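Side-chain contact in structure-specific endonuclease subunit SLX4 (Thielavia terrestris, PDB 6SEI), which probably serves as the regulatory subunit of the SLX1-SLX4 endonuclease, which cuts branched DNA structures arising during repair and recombination: residues 51-56 with 81-86. Residues are numbered along the deposited sequence; the frame is centred on the assembly and turned at random.
Sequences IILEDL and KWCESK
C83 meets L53 and L56 inside the small, mainly helical C-terminal domain of SLX4, of the Slx4 endonuclease family in the helix-turn-helix clan, and the meeting illustrates how one sulfur can join two helices in a hydrophobic core. The apolar contacts are few and loose. SG of C83 lies 4.4 Å from CD2 of L53 and 4.5 Å from CD2 of L56, so each leucine offers a single methyl to the same atom. L53 and L56 stand three residues apart in the first turn of helix 53-67; with CG trans to the backbone N (chi1 177°), L56 extends the branch carrying CD2 to the sulfur. C90 of strand 90-91 touches both L53 and C83, while W41 and M45 of helix 41-46 pack on L56.

The indole of W82 has SG of C83 at its edge, in plane. Its ring meets F20 edge-to-face, and NE1 is hydrogen-bonded to T24 OG1, both on helix 12-29. A chain of another protein packs on W82 and hydrogen-bonds through its backbone to E84 OE1 and K86 NZ. S85 OG returns a 2.7 Å hydrogen bond to W82 O, tilted 24° from the carbonyl plane. Over the centre of one indole face, K86 places its CG 3.7 Å above the ring plane of W82.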
loop_
_atom_site.group_PDB
_atom_site.type_symbol
_atom_site.label_atom_id
_atom_site.label_comp_id
_atom_site.label_asym_id
_atom_site.label_seq_id
_atom_site.Cartn_x
_atom_site.Cartn_y
_atom_site.Cartn_z
ATOM N N ILE B 51 39.496 12.119 -8.883
ATOM C CA ILE B 51 39.966 13.482 -9.105
ATOM C C ILE B 51 40.279 14.127 -7.760
ATOM O O ILE B 51 39.381 14.368 -6.949
ATOM C CB ILE B 51 38.933 14.303 -9.884
ATOM C CG1 ILE B 51 38.691 13.677 -11.258
ATOM C CG2 ILE B 51 39.383 15.748 -10.021
ATOM C CD1 ILE B 51 39.953 13.460 -12.058
ATOM N N ILE B 52 41.556 14.417 -7.521
ATOM C CA ILE B 52 41.926 15.168 -6.329
ATOM C C ILE B 52 41.505 16.619 -6.534
ATOM O O ILE B 52 41.983 17.296 -7.454
ATOM C CB ILE B 52 43.426 15.039 -6.038
ATOM C CG1 ILE B 52 43.724 13.659 -5.447
ATOM C CG2 ILE B 52 43.878 16.133 -5.085
ATOM C CD1 ILE B 52 45.146 13.195 -5.658
ATOM N N LEU B 53 40.602 17.096 -5.674
ATOM C CA LEU B 53 39.894 18.348 -5.931
ATOM C C LEU B 53 40.837 19.544 -5.937
ATOM O O LEU B 53 40.831 20.342 -6.880
ATOM C CB LEU B 53 38.788 18.539 -4.895
ATOM C CG LEU B 53 37.617 17.568 -5.031
ATOM C CD1 LEU B 53 36.884 17.405 -3.715
ATOM C CD2 LEU B 53 36.675 18.040 -6.129
ATOM N N GLU B 54 41.652 19.695 -4.892
ATOM C CA GLU B 54 42.534 20.855 -4.820
ATOM C C GLU B 54 43.535 20.889 -5.965
ATOM O O GLU B 54 44.082 21.955 -6.264
ATOM C CB GLU B 54 43.267 20.879 -3.477
ATOM C CG GLU B 54 42.346 20.787 -2.265
ATOM C CD GLU B 54 42.084 19.352 -1.839
ATOM O OE1 GLU B 54 42.423 18.427 -2.609
ATOM O OE2 GLU B 54 41.543 19.149 -0.730
ATOM N N ASP B 55 43.779 19.752 -6.618
ATOM C CA ASP B 55 44.636 19.730 -7.797
ATOM C C ASP B 55 43.921 20.307 -9.012
ATOM O O ASP B 55 44.441 21.209 -9.677
ATOM C CB ASP B 55 45.104 18.304 -8.075
ATOM C CG ASP B 55 46.173 17.848 -7.112
ATOM O OD1 ASP B 55 46.702 18.701 -6.368
ATOM O OD2 ASP B 55 46.486 16.640 -7.097
ATOM N N LEU B 56 42.728 19.794 -9.323
ATOM C CA LEU B 56 41.947 20.379 -10.409
ATOM C C LEU B 56 41.536 21.808 -10.077
ATOM O O LEU B 56 41.513 22.675 -10.959
ATOM C CB LEU B 56 40.715 19.522 -10.703
ATOM C CG LEU B 56 39.787 20.084 -11.785
ATOM C CD1 LEU B 56 40.466 20.055 -13.147
ATOM C CD2 LEU B 56 38.460 19.343 -11.821
ATOM N N LYS B 81 31.082 20.247 -6.278
ATOM C CA LYS B 81 29.718 20.224 -6.798
ATOM C C LYS B 81 29.701 19.858 -8.277
ATOM O O LYS B 81 28.892 19.032 -8.714
ATOM C CB LYS B 81 29.050 21.582 -6.588
ATOM C CG LYS B 81 28.581 21.863 -5.173
ATOM C CD LYS B 81 27.844 23.198 -5.120
ATOM C CE LYS B 81 27.154 23.409 -3.780
ATOM N NZ LYS B 81 26.314 24.643 -3.772
ATOM N N TRP B 82 30.599 20.465 -9.059
ATOM C CA TRP B 82 30.634 20.221 -10.499
ATOM C C TRP B 82 30.910 18.755 -10.802
ATOM O O TRP B 82 30.231 18.144 -11.634
ATOM C CB TRP B 82 31.690 21.110 -11.158
ATOM C CG TRP B 82 31.776 20.941 -12.651
ATOM C CD1 TRP B 82 31.036 21.598 -13.596
ATOM C CD2 TRP B 82 32.646 20.053 -13.371
ATOM N NE1 TRP B 82 31.393 21.174 -14.856
ATOM C CE2 TRP B 82 32.376 20.227 -14.745
ATOM C CE3 TRP B 82 33.623 19.129 -12.987
ATOM C CZ2 TRP B 82 33.051 19.514 -15.732
ATOM C CZ3 TRP B 82 34.290 18.421 -13.970
ATOM C CH2 TRP B 82 34.003 18.620 -15.326
ATOM N N CYS B 83 31.905 18.172 -10.129
ATOM C CA CYS B 83 32.246 16.773 -10.372
ATOM C C CYS B 83 31.069 15.861 -10.061
ATOM O O CYS B 83 30.733 14.968 -10.848
ATOM C CB CYS B 83 33.455 16.373 -9.529
ATOM S SG CYS B 83 35.017 17.094 -10.054
ATOM N N GLU B 84 30.427 16.074 -8.911
ATOM C CA GLU B 84 29.304 15.229 -8.528
ATOM C C GLU B 84 28.146 15.379 -9.503
ATOM O O GLU B 84 27.451 14.403 -9.806
ATOM C CB GLU B 84 28.865 15.564 -7.109
ATOM C CG GLU B 84 29.975 15.405 -6.099
ATOM C CD GLU B 84 29.454 15.312 -4.689
ATOM O OE1 GLU B 84 28.391 15.911 -4.413
ATOM O OE2 GLU B 84 30.103 14.635 -3.861
ATOM N N SER B 85 27.926 16.592 -10.012
ATOM C CA SER B 85 26.914 16.771 -11.044
ATOM C C SER B 85 27.273 16.043 -12.334
ATOM O O SER B 85 26.370 15.711 -13.109
ATOM C CB SER B 85 26.692 18.265 -11.311
ATOM O OG SER B 85 27.687 18.803 -12.161
ATOM N N LYS B 86 28.557 15.758 -12.564
ATOM C CA LYS B 86 29.023 15.129 -13.796
ATOM C C LYS B 86 29.306 13.639 -13.651
ATOM O O LYS B 86 29.818 13.031 -14.599
ATOM C CB LYS B 86 30.297 15.819 -14.301
ATOM C CG LYS B 86 30.140 17.280 -14.660
ATOM C CD LYS B 86 29.142 17.476 -15.775
ATOM C CE LYS B 86 29.142 18.915 -16.240
ATOM N NZ LYS B 86 27.795 19.325 -16.717
#